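Local coordinates for protein SAM-dependent O-methyltransferase (Thermotoga maritima, PDB 1O54) that probably catalyses the S-adenosyl-L-methionine-dependent methylation of N1 of adenosine 58 in tRNA, working as a homotetramer built as a dimer of dimers, at residues A[61-65]-A[76-80]; A[115-121]-A[139-144]. All coordinates share one frame; numbering follows the deposited sequence.

In the fold
The two contacts lie on opposite sides of the chain's centre and in series along the sequence, contact 1 closing before contact 2 opens. Contact 1 (61-65 with 76-80) belongs to the small N-terminal beta domain, its centre about 23 Å from that of the chain, and borders a second subunit. Contact 2 (115-121 with 139-144) pairs two parallel strands of the Rossmann-like methyltransferase domain and carries Glu144, predicted to bind S-adenosyl-L-methionine; Gly120 lies about 5 Å from the side chain of Asp188, another residue predicted to bind it. Between contact 1 and contact 2 the centres are about 33 Å apart and the nearest atoms about 19 Å. Contact 1 lies away from the predicted cofactor site.

Contact 1. Residues A[61-65]-A[76-80]; sequences KGPGE and YILIP
Gly64 and Ile77 join a type II beta turn, running from Gly62 to Glu65, to the end of strand 74-78 in the antiparallel N-terminal sheet, on the side facing strand 66-68, the other side being bonded to strand 25-30. Two backbone bonds form the tight part. Gly64 N donates to Ile77 O at 2.7 Å, almost straight at 176° at the hydrogen, and Ile77 N donates to Glu65 O at 2.9 Å. Both polar atoms of Ile77's backbone are thus engaged by the turn, while the turn closes on itself through Glu65 N to Gly62 O. A positive phi of 92° at Gly64 suits the third position of such a turn.

The side chain of Ile77 packs against the turn and Lys61. Its CG1 lies anti to the carbonyl carbon (chi1 -60°), a course that carries CD1 toward Lys61. Ile77 CB lies 3.8 Å from both Gly62 O and Glu65 O; Leu20 and Leu28 also pack on this side chain. The ring of Tyr76 meets the turn differently, with Gly64 O at its edge, while its hydroxyl bonds Arg272 O of the second subunit.

Toward Pro80 the contact thins to Pro63 CG against Ile79 CG1 at 3.8 Å, and these two residues are partly exposed. The polar ends of Lys61 and Glu65 likewise leave the contact, the amine for Ile66 O and the carboxylate for His11. Against that slack, the aliphatic base of Lys61 is pressed close, the two side chains crossing at about a right angle with Lys61 CB just 3.4 Å from Ile77 CD1.

Contact 2. Residues A[115-121]-A[139-144]; sequences RIIDTGV and KVFAYE
Strands 115-119 and 139-143 run side by side in the same direction, their axes 4.6 Å apart at closest and inclined by 22°, as the parallel pair of a right-handed beta-alpha-beta unit whose crossover is helix 125-134. Ile116 and Asp118 each use both backbone N and O: Ile116 N reaches Lys139 O, Phe141 N reaches Ile116 O at 2.7 Å, Asp118 N reaches Phe141 O, and Tyr143 N reaches Asp118 O.

Side chains alternate between the sheet faces. On the face bearing Ile116, Asp118, Val140 and Ala142, which helix 125-134 covers, Asp118 CB rests on Val140 CG1 at 3.8 Å. On the other, Phe141 receives Arg115 CB in plane at its ring edge, while Lys139 CG, from the same strand, lies above one face, offset toward the rim; the guanidinium is turned 64° from the ring and its NH1 bonds Lys180 O.

At the C-terminal ends the bonding passes to side chains. With OG1 anti to the backbone N (chi1 -169°), Thr119 OG1 donates to Tyr143 O at 2.8 Å from above the carbonyl plane. A cis peptide precedes Gly120, and beyond it Val121 CG2 packs 3.6 Å from Ala142 CB. The Glu144 chain folds back at its second torsion, which brings OE1 to within 2.9 Å of Val121 N, met from above the carboxylate plane.

Gly122 N also bonds Glu144 OE1, and OE2 forms a salt bridge with Arg146 NE. The carboxylate is therefore fixed against the glycine-containing loop after strand 115-119, consistent with the acidic residue ending the second strand of class I methyltransferases, which typically binds the cofactor's ribose hydroxyls.

Contact 1. Residues A[61-65]-A[76-80]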
ATOM      1  N   LYS A  61      11.048  38.743  17.873  1.00 29.72           N
ATOM      2  CA  LYS A  61      11.729  37.485  17.616  1.00 31.07           C
ATOM      3  C   LYS A  61      11.814  37.332  16.107  1.00 30.95           C
ATOM      4  O   LYS A  61      11.718  38.323  15.370  1.00 33.56           O
ATOM      5  CB  LYS A  61      10.957  36.334  18.274  1.00 31.00           C
ATOM      6  CG  LYS A  61      10.706  36.496  19.778  1.00 34.04           C
ATOM      7  CD  LYS A  61      11.682  35.720  20.625  1.00 37.88           C
ATOM      8  CE  LYS A  61      11.189  35.550  22.069  1.00 40.43           C
ATOM      9  NZ  LYS A  61      11.883  34.394  22.713  1.00 43.10           N
ATOM     10  N   GLY A  62      11.973  36.115  15.610  1.00 29.33           N
ATOM     11  CA  GLY A  62      12.201  35.870  14.190  1.00 28.72           C
ATOM     12  C   GLY A  62      11.944  34.391  13.930  1.00 27.76           C
ATOM     13  O   GLY A  62      11.804  33.639  14.902  1.00 26.29           O
ATOM     14  N   PRO A  63      11.853  33.949  12.674  1.00 27.44           N
ATOM     15  CA  PRO A  63      11.641  32.543  12.416  1.00 26.82           C
ATOM     16  C   PRO A  63      12.781  31.703  12.974  1.00 26.04           C
ATOM     17  O   PRO A  63      13.967  32.081  12.850  1.00 25.49           O
ATOM     18  CB  PRO A  63      11.567  32.461  10.886  1.00 28.57           C
ATOM     19  CG  PRO A  63      11.292  33.819  10.466  1.00 28.90           C
ATOM     20  CD  PRO A  63      11.914  34.715  11.410  1.00 29.40           C
ATOM     21  N   GLY A  64      12.407  30.591  13.592  1.00 24.47           N
ATOM     22  CA  GLY A  64      13.344  29.662  14.170  1.00 24.21           C
ATOM     23  C   GLY A  64      13.611  29.958  15.627  1.00 24.10           C
ATOM     24  O   GLY A  64      14.249  29.170  16.284  1.00 25.22           O
ATOM     25  N   GLU A  65      13.117  31.080  16.126  1.00 24.82           N
ATOM     26  CA  GLU A  65      13.305  31.427  17.536  1.00 24.39           C
ATOM     27  C   GLU A  65      12.201  30.857  18.433  1.00 25.87           C
ATOM     28  O   GLU A  65      11.081  30.596  17.992  1.00 25.73           O
ATOM     29  CB  GLU A  65      13.381  32.947  17.712  1.00 25.12           C
ATOM     30  CG  GLU A  65      14.561  33.594  17.019  1.00 26.55           C
ATOM     31  CD  GLU A  65      14.669  35.098  17.300  1.00 30.65           C
ATOM     32  OE1 GLU A  65      14.340  35.564  18.416  1.00 34.40           O
ATOM     33  OE2 GLU A  65      15.087  35.816  16.403  1.00 35.37           O
ATOM     34  N   TYR A  76       8.144  27.173  18.930  1.00 26.66           N
ATOM     35  CA  TYR A  76       8.997  27.825  17.946  1.00 25.44           C
ATOM     36  C   TYR A  76       8.169  28.598  16.928  1.00 24.77           C
ATOM     37  O   TYR A  76       7.115  28.144  16.493  1.00 25.45           O
ATOM     38  CB  TYR A  76       9.819  26.757  17.234  1.00 25.22           C
ATOM     39  CG  TYR A  76      10.875  26.181  18.116  1.00 26.88           C
ATOM     40  CD1 TYR A  76      10.651  25.005  18.822  1.00 28.57           C
ATOM     41  CD2 TYR A  76      12.110  26.803  18.239  1.00 27.23           C
ATOM     42  CE1 TYR A  76      11.650  24.465  19.624  1.00 30.27           C
ATOM     43  CE2 TYR A  76      13.102  26.282  19.045  1.00 29.68           C
ATOM     44  CZ  TYR A  76      12.862  25.110  19.738  1.00 29.43           C
ATOM     45  OH  TYR A  76      13.864  24.591  20.528  1.00 31.07           O
ATOM     46  N   ILE A  77       8.691  29.748  16.490  1.00 23.87           N
ATOM     47  CA  ILE A  77       8.033  30.588  15.475  1.00 23.63           C
ATOM     48  C   ILE A  77       8.532  30.159  14.120  1.00 24.00           C
ATOM     49  O   ILE A  77       9.759  30.078  13.887  1.00 24.45           O
ATOM     50  CB  ILE A  77       8.420  32.081  15.705  1.00 23.53           C
ATOM     51  CG1 ILE A  77       7.974  32.567  17.088  1.00 24.55           C
ATOM     52  CG2 ILE A  77       7.833  32.966  14.608  1.00 24.79           C
ATOM     53  CD1 ILE A  77       8.811  33.756  17.614  1.00 26.12           C
ATOM     54  N   LEU A  78       7.586  29.870  13.220  1.00 24.85           N
ATOM     55  CA  LEU A  78       7.880  29.397  11.878  1.00 26.33           C
ATOM     56  C   LEU A  78       7.062  30.194  10.867  1.00 26.94           C
ATOM     57  O   LEU A  78       6.036  30.789  11.213  1.00 28.03           O
ATOM     58  CB  LEU A  78       7.573  27.891  11.726  1.00 25.84           C
ATOM     59  CG  LEU A  78       8.289  26.957  12.723  1.00 27.10           C
ATOM     60  CD1 LEU A  78       7.813  25.549  12.569  1.00 29.93           C
ATOM     61  CD2 LEU A  78       9.826  27.002  12.591  1.00 29.74           C
ATOM     62  N   ILE A  79       7.541  30.184   9.631  1.00 27.99           N
ATOM     63  CA  ILE A  79       6.826  30.762   8.525  1.00 29.49           C
ATOM     64  C   ILE A  79       6.065  29.572   7.935  1.00 28.53           C
ATOM     65  O   ILE A  79       6.664  28.578   7.563  1.00 28.53           O
ATOM     66  CB  ILE A  79       7.770  31.344   7.460  1.00 30.81           C
ATOM     67  CG1 ILE A  79       8.634  32.486   8.032  1.00 34.37           C
ATOM     68  CG2 ILE A  79       6.949  31.858   6.278  1.00 32.11           C
ATOM     69  CD1 ILE A  79       7.878  33.593   8.660  1.00 35.37           C
ATOM     70  N   PRO A  80       4.754  29.649   7.853  1.00 28.80           N
ATOM     71  CA  PRO A  80       3.987  28.537   7.279  1.00 27.79           C
ATOM     72  C   PRO A  80       4.324  28.290   5.820  1.00 27.05           C
ATOM     73  O   PRO A  80       4.569  29.233   5.043  1.00 27.32           O
ATOM     74  CB  PRO A  80       2.520  28.990   7.391  1.00 29.38           C
ATOM     75  CG  PRO A  80       2.526  30.322   7.938  1.00 31.27           C
ATOM     76  CD  PRO A  80       3.918  30.781   8.210  1.00 29.44           C
TER

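Contact 2. Residues A[115-121]-A[139-144]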
ATOM      1  N   ARG A 115       0.285  28.486 -19.819  1.00 21.66           N
ATOM      2  CA  ARG A 115      -1.107  28.883 -19.656  1.00 21.30           C
ATOM      3  C   ARG A 115      -1.885  27.610 -19.273  1.00 22.07           C
ATOM      4  O   ARG A 115      -1.864  26.603 -20.013  1.00 21.53           O
ATOM      5  CB  ARG A 115      -1.652  29.470 -20.960  1.00 22.63           C
ATOM      6  CG  ARG A 115      -1.005  30.829 -21.288  1.00 23.56           C
ATOM      7  CD  ARG A 115      -1.145  31.277 -22.757  1.00 26.90           C
ATOM      8  NE  ARG A 115      -2.545  31.520 -23.102  1.00 25.46           N
ATOM      9  CZ  ARG A 115      -3.309  30.722 -23.867  1.00 25.69           C
ATOM     10  NH1 ARG A 115      -2.838  29.600 -24.380  1.00 27.45           N
ATOM     11  NH2 ARG A 115      -4.546  31.079 -24.145  1.00 26.07           N
ATOM     12  N   ILE A 116      -2.577  27.680 -18.144  1.00 22.61           N
ATOM     13  CA  ILE A 116      -3.194  26.520 -17.522  1.00 22.12           C
ATOM     14  C   ILE A 116      -4.657  26.859 -17.198  1.00 22.19           C
ATOM     15  O   ILE A 116      -4.921  27.942 -16.666  1.00 23.40           O
ATOM     16  CB  ILE A 116      -2.495  26.215 -16.182  1.00 22.37           C
ATOM     17  CG1 ILE A 116      -0.996  25.966 -16.367  1.00 23.25           C
ATOM     18  CG2 ILE A 116      -3.204  25.042 -15.484  1.00 23.11           C
ATOM     19  CD1 ILE A 116      -0.660  24.790 -17.165  1.00 25.92           C
ATOM     20  N   ILE A 117      -5.579  25.949 -17.481  1.00 21.60           N
ATOM     21  CA  ILE A 117      -6.977  26.095 -17.046  1.00 21.96           C
ATOM     22  C   ILE A 117      -7.147  25.232 -15.793  1.00 22.20           C
ATOM     23  O   ILE A 117      -6.719  24.080 -15.767  1.00 22.56           O
ATOM     24  CB  ILE A 117      -7.957  25.700 -18.160  1.00 21.69           C
ATOM     25  CG1 ILE A 117      -7.967  26.796 -19.251  1.00 21.36           C
ATOM     26  CG2 ILE A 117      -9.359  25.448 -17.645  1.00 23.77           C
ATOM     27  CD1 ILE A 117      -8.665  26.394 -20.507  1.00 23.47           C
ATOM     28  N   ASP A 118      -7.827  25.779 -14.800  1.00 22.80           N
ATOM     29  CA  ASP A 118      -8.156  25.070 -13.560  1.00 22.94           C
ATOM     30  C   ASP A 118      -9.644  25.262 -13.307  1.00 24.25           C
ATOM     31  O   ASP A 118     -10.137  26.379 -13.281  1.00 24.12           O
ATOM     32  CB  ASP A 118      -7.355  25.704 -12.431  1.00 23.26           C
ATOM     33  CG  ASP A 118      -7.624  25.077 -11.081  1.00 26.67           C
ATOM     34  OD1 ASP A 118      -7.768  25.833 -10.072  1.00 29.40           O
ATOM     35  OD2 ASP A 118      -7.736  23.844 -10.935  1.00 25.53           O
ATOM     36  N   THR A 119     -10.389  24.179 -13.133  1.00 24.01           N
ATOM     37  CA  THR A 119     -11.800  24.321 -12.798  1.00 24.41           C
ATOM     38  C   THR A 119     -12.352  23.041 -12.168  1.00 25.13           C
ATOM     39  O   THR A 119     -11.977  21.986 -12.619  1.00 25.14           O
ATOM     40  CB  THR A 119     -12.593  24.673 -14.060  1.00 25.33           C
ATOM     41  OG1 THR A 119     -13.940  25.069 -13.713  1.00 26.11           O
ATOM     42  CG2 THR A 119     -12.738  23.518 -15.046  1.00 26.31           C
ATOM     43  N   GLY A 120     -13.212  23.110 -11.151  1.00 25.80           N
ATOM     44  CA  GLY A 120     -13.491  24.269 -10.342  1.00 25.46           C
ATOM     45  C   GLY A 120     -12.294  24.615  -9.494  1.00 25.85           C
ATOM     46  O   GLY A 120     -11.231  24.015  -9.637  1.00 26.79           O
ATOM     47  N   VAL A 121     -12.464  25.580  -8.604  1.00 25.26           N
ATOM     48  CA  VAL A 121     -11.361  26.111  -7.844  1.00 25.91           C
ATOM     49  C   VAL A 121     -11.483  25.841  -6.352  1.00 25.79           C
ATOM     50  O   VAL A 121     -10.489  25.593  -5.673  1.00 25.50           O
ATOM     51  CB  VAL A 121     -11.239  27.618  -8.112  1.00 25.81           C
ATOM     52  CG1 VAL A 121     -10.015  28.175  -7.446  1.00 26.19           C
ATOM     53  CG2 VAL A 121     -11.161  27.849  -9.608  1.00 27.71           C
ATOM     54  N   LYS A 139       0.216  31.880 -16.502  1.00 22.63           N
ATOM     55  CA  LYS A 139      -1.087  32.266 -15.997  1.00 23.24           C
ATOM     56  C   LYS A 139      -1.972  31.052 -15.792  1.00 22.09           C
ATOM     57  O   LYS A 139      -1.970  30.130 -16.641  1.00 23.50           O
ATOM     58  CB  LYS A 139      -1.782  33.190 -16.976  1.00 23.84           C
ATOM     59  CG  LYS A 139      -3.010  33.908 -16.414  1.00 26.67           C
ATOM     60  CD  LYS A 139      -2.653  34.875 -15.269  1.00 30.86           C
ATOM     61  CE  LYS A 139      -2.011  36.160 -15.769  1.00 34.27           C
ATOM     62  NZ  LYS A 139      -1.901  37.243 -14.737  1.00 34.63           N
ATOM     63  N   VAL A 140      -2.729  31.076 -14.694  1.00 21.40           N
ATOM     64  CA  VAL A 140      -3.794  30.112 -14.431  1.00 20.71           C
ATOM     65  C   VAL A 140      -5.133  30.801 -14.647  1.00 21.35           C
ATOM     66  O   VAL A 140      -5.423  31.826 -14.033  1.00 22.13           O
ATOM     67  CB  VAL A 140      -3.705  29.527 -13.009  1.00 20.60           C
ATOM     68  CG1 VAL A 140      -4.777  28.462 -12.787  1.00 22.80           C
ATOM     69  CG2 VAL A 140      -2.305  28.941 -12.792  1.00 21.94           C
ATOM     70  N   PHE A 141      -5.931  30.225 -15.546  1.00 20.95           N
ATOM     71  CA  PHE A 141      -7.313  30.699 -15.789  1.00 20.75           C
ATOM     72  C   PHE A 141      -8.199  29.772 -14.977  1.00 20.81           C
ATOM     73  O   PHE A 141      -8.388  28.589 -15.309  1.00 21.06           O
ATOM     74  CB  PHE A 141      -7.625  30.657 -17.281  1.00 21.67           C
ATOM     75  CG  PHE A 141      -6.643  31.432 -18.100  1.00 21.95           C
ATOM     76  CD1 PHE A 141      -6.759  32.796 -18.224  1.00 23.96           C
ATOM     77  CD2 PHE A 141      -5.569  30.789 -18.710  1.00 25.08           C
ATOM     78  CE1 PHE A 141      -5.852  33.523 -18.967  1.00 23.94           C
ATOM     79  CE2 PHE A 141      -4.644  31.511 -19.429  1.00 24.16           C
ATOM     80  CZ  PHE A 141      -4.761  32.865 -19.551  1.00 24.45           C
ATOM     81  N   ALA A 142      -8.694  30.318 -13.882  1.00 20.26           N
ATOM     82  CA  ALA A 142      -9.416  29.544 -12.880  1.00 20.43           C
ATOM     83  C   ALA A 142     -10.906  29.819 -12.938  1.00 21.23           C
ATOM     84  O   ALA A 142     -11.370  30.897 -12.523  1.00 22.61           O
ATOM     85  CB  ALA A 142      -8.842  29.864 -11.491  1.00 21.74           C
ATOM     86  N   TYR A 143     -11.652  28.848 -13.456  1.00 20.82           N
ATOM     87  CA  TYR A 143     -13.075  29.012 -13.646  1.00 20.72           C
ATOM     88  C   TYR A 143     -13.818  28.488 -12.422  1.00 22.03           C
ATOM     89  O   TYR A 143     -13.684  27.317 -12.055  1.00 21.08           O
ATOM     90  CB  TYR A 143     -13.517  28.270 -14.883  1.00 20.58           C
ATOM     91  CG  TYR A 143     -13.104  28.911 -16.180  1.00 20.84           C
ATOM     92  CD1 TYR A 143     -11.799  28.880 -16.622  1.00 22.60           C
ATOM     93  CD2 TYR A 143     -14.061  29.482 -17.021  1.00 20.59           C
ATOM     94  CE1 TYR A 143     -11.442  29.455 -17.852  1.00 24.96           C
ATOM     95  CE2 TYR A 143     -13.718  30.062 -18.229  1.00 22.10           C
ATOM     96  CZ  TYR A 143     -12.415  30.049 -18.635  1.00 23.31           C
ATOM     97  OH  TYR A 143     -12.085  30.622 -19.846  1.00 25.81           O
ATOM     98  N   GLU A 144     -14.592  29.356 -11.809  1.00 22.56           N
ATOM     99  CA  GLU A 144     -15.362  29.012 -10.628  1.00 23.72           C
ATOM    100  C   GLU A 144     -16.637  29.785 -10.623  1.00 25.51           C
ATOM    101  O   GLU A 144     -16.640  30.946 -10.242  1.00 26.29           O
ATOM    102  CB  GLU A 144     -14.583  29.337  -9.380  1.00 23.44           C
ATOM    103  CG  GLU A 144     -15.308  29.050  -8.081  1.00 24.61           C
ATOM    104  CD  GLU A 144     -15.738  27.621  -7.978  1.00 24.93           C
ATOM    105  OE1 GLU A 144     -14.886  26.749  -7.638  1.00 25.79           O
ATOM    106  OE2 GLU A 144     -16.927  27.357  -8.271  1.00 26.53           O
TER